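Local coordinates for protein peroxiredoxin (Clostridioides difficile, PDB 6TSB) that probably reduces peroxides through its peroxiredoxin part and hydrolyses chitin through its C-terminal glycoside hydrolase family 18 domain, the part described here, at residues A[93-98]-A[129-134]; A[103-108]-A[136-141]; A[204-209]-A[235-240]. All coordinates share one frame; numbering follows the deposited sequence.

Contact 1. Residues A[93-98]-A[129-134]; sequences VIVAIG and YALDGI
Asp132 places its CG anti to its own carbonyl carbon (chi1 -65°), which carries the carboxylate to the backbone of Val93, while Leu131, with CG likewise anti to its carbonyl carbon, extends CD1 toward Val95. The carboxylate bond is short and nearly straight: Val93 N gives its hydrogen to Asp132 OD2 over 2.7 Å at 168°, meeting the oxygen on its anti side, a little out of the carboxylate plane. In return, Asp132 N donates to Val93 O at 2.9 Å. Side chain and backbone of one aspartate thus hold both polar atoms of a single valine, and the two bonds lie just ahead of the parallel pairing of Val95 with Ile134. Farther along, Val95 N reaches Gly133 O in a weak bond of 3.3 Å.

The apolar groups divide between two faces. On one, Leu131 CD1 presses against Val95 CG2 at 3.4 Å, tighter than usual for two methyl carbons. Ile134 lays CG1 and CD1 against Val95 O and Ile97, with Ile134 CG1 3.2 Å from Val95 O and 3.7 Å from Ile97 CD1. Helix 112-128 covers this layer through Val122 and Met125, among others. On the other face Ile94 bends CD1 over the backbone of Gly133, to 3.5 Å from Gly133 N.

The connection between the two strands runs through helix 105-109 and then helix 112-128, which gives way, through a Schellman motif with Ala130 as the first non-helical residue, to the turn leading into strand 133-137. A parallel strand, a returning helix and a neighbouring parallel strand form a beta-alpha-beta crossover, the repeating element of the TIM barrel on which family 18 chitinases are built.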
# COMPACT_ATOMS: atom_id res chain seq x y z
N VAL A 93 30.55 -19.46 6.87
CA VAL A 93 29.62 -20.40 7.53
C VAL A 93 29.92 -20.40 9.04
O VAL A 93 31.03 -20.79 9.46
CB VAL A 93 29.68 -21.80 6.89
CG1 VAL A 93 28.59 -22.68 7.48
CG2 VAL A 93 29.56 -21.73 5.37
N ILE A 94 28.91 -20.03 9.80
CA ILE A 94 29.00 -19.80 11.26
C ILE A 94 28.04 -20.79 11.87
O ILE A 94 26.97 -21.01 11.26
CB ILE A 94 28.60 -18.35 11.60
CG1 ILE A 94 29.35 -17.33 10.74
CG2 ILE A 94 28.78 -18.06 13.09
CD1 ILE A 94 30.83 -17.46 10.80
N VAL A 95 28.37 -21.30 13.06
CA VAL A 95 27.43 -22.06 13.92
C VAL A 95 27.08 -21.20 15.13
O VAL A 95 27.98 -20.69 15.85
CB VAL A 95 27.98 -23.44 14.32
CG1 VAL A 95 27.09 -24.11 15.36
CG2 VAL A 95 28.13 -24.35 13.11
N ALA A 96 25.79 -21.11 15.36
CA ALA A 96 25.18 -20.51 16.54
C ALA A 96 24.97 -21.62 17.57
O ALA A 96 24.41 -22.69 17.21
CB ALA A 96 23.89 -19.84 16.18
N ILE A 97 25.42 -21.36 18.79
CA ILE A 97 25.24 -22.25 19.96
C ILE A 97 24.18 -21.59 20.81
O ILE A 97 24.39 -20.44 21.20
CB ILE A 97 26.57 -22.40 20.70
CG1 ILE A 97 27.69 -22.96 19.82
CG2 ILE A 97 26.38 -23.23 21.96
CD1 ILE A 97 29.07 -22.88 20.47
N GLY A 98 23.06 -22.26 21.03
CA GLY A 98 22.10 -21.84 22.06
C GLY A 98 20.74 -21.58 21.48
O GLY A 98 20.20 -22.49 20.82
N TYR A 129 34.55 -29.09 11.33
CA TYR A 129 33.64 -28.73 10.22
C TYR A 129 34.24 -27.68 9.27
O TYR A 129 33.54 -27.26 8.35
CB TYR A 129 32.32 -28.24 10.79
CG TYR A 129 31.44 -29.34 11.30
CD1 TYR A 129 30.57 -30.00 10.45
CD2 TYR A 129 31.44 -29.71 12.63
CE1 TYR A 129 29.74 -31.01 10.90
CE2 TYR A 129 30.59 -30.70 13.10
CZ TYR A 129 29.75 -31.37 12.24
OH TYR A 129 28.90 -32.34 12.71
N ALA A 130 35.50 -27.29 9.46
CA ALA A 130 36.14 -26.14 8.78
C ALA A 130 35.19 -24.93 8.80
O ALA A 130 34.99 -24.31 7.73
CB ALA A 130 36.51 -26.53 7.36
N LEU A 131 34.63 -24.59 9.96
CA LEU A 131 33.76 -23.40 10.10
C LEU A 131 34.60 -22.13 9.99
O LEU A 131 35.82 -22.18 10.26
CB LEU A 131 33.04 -23.41 11.44
CG LEU A 131 32.17 -24.63 11.74
CD1 LEU A 131 31.50 -24.40 13.09
CD2 LEU A 131 31.13 -24.84 10.66
N ASP A 132 33.95 -21.04 9.62
CA ASP A 132 34.56 -19.69 9.56
C ASP A 132 34.46 -19.03 10.96
O ASP A 132 35.23 -18.09 11.25
CB ASP A 132 33.87 -18.90 8.46
CG ASP A 132 34.13 -19.49 7.08
OD1 ASP A 132 35.30 -19.42 6.63
OD2 ASP A 132 33.15 -20.00 6.46
N GLY A 133 33.54 -19.51 11.79
CA GLY A 133 33.58 -19.25 13.23
C GLY A 133 32.27 -19.56 13.89
O GLY A 133 31.56 -20.46 13.44
N ILE A 134 31.95 -18.81 14.94
CA ILE A 134 30.91 -19.22 15.92
C ILE A 134 30.10 -18.00 16.35
O ILE A 134 30.64 -16.86 16.35
CB ILE A 134 31.58 -19.99 17.10
CG1 ILE A 134 30.60 -20.97 17.74
CG2 ILE A 134 32.24 -19.08 18.13
CD1 ILE A 134 30.56 -22.30 17.04

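Contact 2. Residues A[103-108]-A[136-141]; sequences EGFSDA and IDWEYP
The start of helix 105-109 comes down on the chain leaving strand 133-137, with the CA atoms of Phe105 and Trp138 6.6 Å apart and no hydrogen bond joining the two segments. Side chains make the contact instead. Phe105 places its CB squarely over the five-membered ring of Trp138, 3.3 Å from the centroid, a CH-pi contact close to the ring normal. Trp138 answers in kind: its own CB sits over a face of the Phe105 ring, 3.9 Å from that centroid and offset toward the rim. The two side chains therefore slide past each other in opposite directions. Their planes are almost parallel, at 14°, yet the rings are displaced so far that they barely overlap; methylene on ring, twice over, carries the packing.

Trp138 can face Phe105 because its CG is anti to the backbone N (chi1 -172°). Its opposite face is covered by Pro141 CG, and Phe158 of helix 154-169 meets it edge-to-face, so the indole is held from several directions. It belongs to the run from Asp132 to Glu139 that matches the DxxDxDxE signature of family 18, whose last glutamate is the proton donor in characterised relatives. Just past the signature the peptide bond between Glu139 and Tyr140 is cis, and Pro141 then lies against the indole.

At the far end of the Phe105 ring, Ile136 CG2 approaches CE1 to 3.6 Å, joining the aromatic pair to the barrel wall. Ser106 lies beside the benzo part of the indole, with Trp138 CZ2 3.6 Å from Ser106 N, while Ser106 OG turns to a hydrogen bond with Asp154 OD1.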
# COMPACT_ATOMS: atom_id res chain seq x y z
N GLU A 103 19.74 -24.37 27.58
CA GLU A 103 20.38 -24.47 28.91
C GLU A 103 21.87 -24.77 28.73
O GLU A 103 22.25 -25.22 27.65
CB GLU A 103 19.72 -25.56 29.77
CG GLU A 103 20.29 -25.68 31.18
CD GLU A 103 20.09 -24.45 32.05
OE1 GLU A 103 18.96 -24.30 32.56
OE2 GLU A 103 21.04 -23.64 32.19
N GLY A 104 22.66 -24.40 29.74
CA GLY A 104 24.07 -24.81 29.89
C GLY A 104 25.03 -23.65 30.04
O GLY A 104 26.20 -23.90 30.43
N PHE A 105 24.66 -22.43 29.66
CA PHE A 105 25.71 -21.38 29.51
C PHE A 105 26.20 -20.87 30.88
O PHE A 105 27.43 -20.53 30.99
CB PHE A 105 25.23 -20.18 28.69
CG PHE A 105 25.34 -20.34 27.20
CD1 PHE A 105 26.58 -20.29 26.59
CD2 PHE A 105 24.22 -20.48 26.40
CE1 PHE A 105 26.68 -20.42 25.21
CE2 PHE A 105 24.33 -20.59 25.03
CZ PHE A 105 25.56 -20.55 24.44
N SER A 106 25.28 -20.71 31.84
CA SER A 106 25.58 -20.18 33.20
C SER A 106 26.61 -21.11 33.88
O SER A 106 27.59 -20.58 34.44
CB SER A 106 24.32 -20.02 34.04
OG SER A 106 24.63 -19.39 35.27
N ASP A 107 26.41 -22.43 33.76
CA ASP A 107 27.37 -23.47 34.22
C ASP A 107 28.68 -23.33 33.44
O ASP A 107 29.73 -23.33 34.08
CB ASP A 107 26.81 -24.90 34.10
CG ASP A 107 25.79 -25.24 35.16
OD1 ASP A 107 25.47 -24.33 35.95
OD2 ASP A 107 25.28 -26.39 35.18
N ALA A 108 28.63 -23.21 32.11
CA ALA A 108 29.84 -23.17 31.26
C ALA A 108 30.67 -21.94 31.59
O ALA A 108 31.90 -21.96 31.42
CB ALA A 108 29.42 -23.15 29.81
N ILE A 136 27.36 -16.89 19.59
CA ILE A 136 26.91 -17.36 20.93
C ILE A 136 25.53 -16.81 21.22
O ILE A 136 25.38 -15.61 21.14
CB ILE A 136 27.94 -16.98 21.99
CG1 ILE A 136 29.32 -17.52 21.61
CG2 ILE A 136 27.49 -17.44 23.36
CD1 ILE A 136 29.41 -19.02 21.61
N ASP A 137 24.54 -17.67 21.45
CA ASP A 137 23.13 -17.26 21.64
C ASP A 137 22.68 -17.65 23.04
O ASP A 137 21.72 -18.40 23.18
CB ASP A 137 22.15 -17.82 20.62
CG ASP A 137 22.37 -17.32 19.21
OD1 ASP A 137 23.54 -17.08 18.86
OD2 ASP A 137 21.35 -17.19 18.46
N TRP A 138 23.26 -16.99 24.04
CA TRP A 138 22.82 -17.10 25.45
C TRP A 138 21.67 -16.12 25.68
O TRP A 138 21.89 -14.89 25.54
CB TRP A 138 24.05 -16.85 26.32
CG TRP A 138 23.87 -17.09 27.78
CD1 TRP A 138 22.73 -17.40 28.46
CD2 TRP A 138 24.90 -16.94 28.75
NE1 TRP A 138 23.00 -17.50 29.79
CE2 TRP A 138 24.33 -17.24 30.00
CE3 TRP A 138 26.27 -16.64 28.67
CZ2 TRP A 138 25.08 -17.19 31.18
CZ3 TRP A 138 27.01 -16.62 29.83
CH2 TRP A 138 26.42 -16.88 31.07
N GLU A 139 20.47 -16.63 25.99
CA GLU A 139 19.22 -15.86 26.00
C GLU A 139 18.52 -15.99 27.36
O GLU A 139 17.47 -16.60 27.49
CB GLU A 139 18.38 -16.29 24.78
CG GLU A 139 19.00 -15.94 23.43
CD GLU A 139 18.14 -16.14 22.19
OE1 GLU A 139 16.92 -16.10 22.33
OE2 GLU A 139 18.70 -16.34 21.07
N TYR A 140 19.04 -15.33 28.41
CA TYR A 140 20.06 -14.30 28.35
C TYR A 140 20.89 -14.45 29.62
O TYR A 140 20.40 -14.91 30.64
CB TYR A 140 19.40 -12.91 28.24
CG TYR A 140 18.59 -12.68 26.98
CD1 TYR A 140 19.23 -12.35 25.80
CD2 TYR A 140 17.21 -12.80 26.95
CE1 TYR A 140 18.53 -12.18 24.61
CE2 TYR A 140 16.48 -12.61 25.78
CZ TYR A 140 17.15 -12.29 24.60
OH TYR A 140 16.51 -12.12 23.40
N PRO A 141 22.17 -14.05 29.64
CA PRO A 141 22.93 -14.08 30.88
C PRO A 141 22.17 -13.29 31.96
O PRO A 141 21.58 -12.30 31.65
CB PRO A 141 24.24 -13.38 30.55
CG PRO A 141 24.36 -13.44 29.04
CD PRO A 141 22.95 -13.55 28.51

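Contact 3. Residues A[204-209]-A[235-240]; sequences LMSYDF and YSVDAM
Ser236, whose CA rests 3.7 Å from Phe209 CE2, occupies the N-cap of helix 237-246, and its OG accepts a nearly straight bond from Ala239 N at 3.1 Å and 169°. The cap closes the first turn of the helix; what crosses to segment 204-209 is apolar.

Phe209 is the centre of that packing. Tyr235, a less well ordered residue, makes its contact through CB, which lies over one face of the ring, 3.9 Å from Phe209 CG, in a CH-pi contact somewhat off the normal. The edge of the ring is turned toward the beginning of the helix, with Phe209 CZ 3.8 Å from Val237 N. From another direction comes Met240, extended beyond CG, so that it meets the phenylalanine tip to tip: Met240 CE is 3.6 Å from Phe209 CE1, and SD stands obliquely to the ring, a Met-aromatic contact.

Segment 204-209 starts on the last residue of strand 201-204 and contains Met205, Tyr207 and Asp208, consistent with the MxYD motif found after the sixth strand in family 18, where it borders the substrate site. Successive inverse gamma turns centred on Met205 and Ser206 bend the chain here. Met205 packs on Phe330 of the second subunit and Tyr207 on Trp332 of the second subunit, consistent with strand 328-332 of the second subunit standing next to this part of the barrel, as an exchanged element would.

At the strand end, the same Met240 serves a second partner, as Leu204 CD1 lies 3.8 Å from Met240 SD. Ser206 offers its CB to Val237 CG2 at 3.6 Å, while its OG takes part in a hydrogen bond with Gly257 O of the neighbouring strand 254-264.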
# COMPACT_ATOMS: atom_id res chain seq x y z
N LEU A 204 22.16 -7.88 16.82
CA LEU A 204 21.05 -7.22 17.54
C LEU A 204 19.75 -7.89 17.11
O LEU A 204 19.34 -7.68 15.97
CB LEU A 204 21.08 -5.71 17.25
CG LEU A 204 19.81 -4.95 17.63
CD1 LEU A 204 19.44 -5.17 19.08
CD2 LEU A 204 19.97 -3.46 17.35
N MET A 205 19.11 -8.56 18.04
CA MET A 205 17.80 -9.24 17.82
C MET A 205 16.68 -8.23 18.05
O MET A 205 15.98 -8.29 19.08
CB MET A 205 17.67 -10.47 18.71
CG MET A 205 18.68 -11.55 18.28
SD MET A 205 18.52 -13.13 19.13
CE MET A 205 18.53 -12.58 20.85
N SER A 206 16.53 -7.35 17.08
CA SER A 206 15.63 -6.17 17.11
C SER A 206 14.26 -6.62 16.64
O SER A 206 13.82 -6.10 15.62
CB SER A 206 16.21 -5.05 16.28
OG SER A 206 17.06 -5.54 15.24
N TYR A 207 13.67 -7.60 17.34
CA TYR A 207 12.33 -8.18 17.03
C TYR A 207 11.81 -8.88 18.28
O TYR A 207 12.44 -8.77 19.33
CB TYR A 207 12.38 -9.12 15.82
CG TYR A 207 13.52 -10.10 15.80
CD1 TYR A 207 13.48 -11.28 16.53
CD2 TYR A 207 14.65 -9.86 15.02
CE1 TYR A 207 14.53 -12.19 16.49
CE2 TYR A 207 15.71 -10.75 14.99
CZ TYR A 207 15.65 -11.91 15.74
OH TYR A 207 16.71 -12.75 15.71
N ASP A 208 10.63 -9.48 18.18
CA ASP A 208 9.93 -10.15 19.31
C ASP A 208 9.60 -9.17 20.44
O ASP A 208 9.35 -9.66 21.55
CB ASP A 208 10.75 -11.33 19.85
CG ASP A 208 10.62 -12.59 19.02
OD1 ASP A 208 9.57 -12.76 18.38
OD2 ASP A 208 11.57 -13.40 19.04
N PHE A 209 9.52 -7.86 20.19
CA PHE A 209 9.17 -6.87 21.24
C PHE A 209 7.91 -7.33 22.00
O PHE A 209 7.86 -7.07 23.23
CB PHE A 209 9.06 -5.45 20.67
CG PHE A 209 10.30 -4.90 20.00
CD1 PHE A 209 11.55 -5.47 20.19
CD2 PHE A 209 10.23 -3.81 19.15
CE1 PHE A 209 12.68 -4.95 19.58
CE2 PHE A 209 11.36 -3.29 18.52
CZ PHE A 209 12.59 -3.86 18.74
N TYR A 235 10.38 0.05 23.77
CA TYR A 235 10.90 -0.90 22.76
C TYR A 235 10.81 -0.30 21.35
O TYR A 235 9.71 -0.03 20.85
CB TYR A 235 10.18 -2.25 22.85
CG TYR A 235 10.53 -3.03 24.09
CD1 TYR A 235 9.89 -2.79 25.29
CD2 TYR A 235 11.53 -4.00 24.06
CE1 TYR A 235 10.21 -3.50 26.43
CE2 TYR A 235 11.86 -4.71 25.19
CZ TYR A 235 11.21 -4.46 26.38
OH TYR A 235 11.54 -5.17 27.50
N SER A 236 11.97 -0.14 20.73
CA SER A 236 12.14 0.28 19.32
C SER A 236 13.54 -0.12 18.82
O SER A 236 14.52 -0.10 19.64
CB SER A 236 11.92 1.76 19.22
OG SER A 236 13.16 2.44 19.17
N VAL A 237 13.69 -0.43 17.53
CA VAL A 237 15.02 -0.84 16.98
C VAL A 237 16.01 0.28 17.28
O VAL A 237 17.08 -0.03 17.81
CB VAL A 237 14.98 -1.16 15.48
CG1 VAL A 237 16.37 -1.38 14.92
CG2 VAL A 237 14.05 -2.33 15.17
N ASP A 238 15.66 1.53 16.96
CA ASP A 238 16.55 2.72 17.01
C ASP A 238 17.10 2.90 18.43
O ASP A 238 18.31 3.16 18.56
CB ASP A 238 15.81 3.99 16.56
CG ASP A 238 16.51 5.32 16.83
OD1 ASP A 238 17.58 5.62 16.21
OD2 ASP A 238 15.98 6.05 17.66
N ALA A 239 16.24 2.83 19.44
CA ALA A 239 16.64 2.93 20.86
C ALA A 239 17.61 1.79 21.25
O ALA A 239 18.45 2.01 22.15
CB ALA A 239 15.40 2.96 21.73
N MET A 240 17.51 0.60 20.62
CA MET A 240 18.40 -0.55 20.93
C MET A 240 19.75 -0.30 20.29
O MET A 240 20.79 -0.51 20.98
CB MET A 240 17.84 -1.88 20.43
CG MET A 240 16.76 -2.36 21.33
SD MET A 240 16.33 -4.08 21.01
CE MET A 240 15.00 -4.21 22.20

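In the fold
All three contacts are buried, but they sit at different places around the barrel, contact 1 between two of its strands, contacts 2 and 3 where chain leaving a strand meets the start of a helix. Contacts 1 and 2 share strand 133-137 and touch directly, with Ile97 O probably accepting a bond from Asp137 N; contact 1 serves the entry of the strand and contact 2 its exit. Contact 1 combines polar bonds of Asp132 with apolar packing, whereas contact 2 relies on aromatic packing without any such bond. Contact 3, about 21 Å from contact 2 between centres, is apolar, and the other subunit reaches it. It meets contact 2 where Met205 CE packs 3.3 Å from Tyr140 OH.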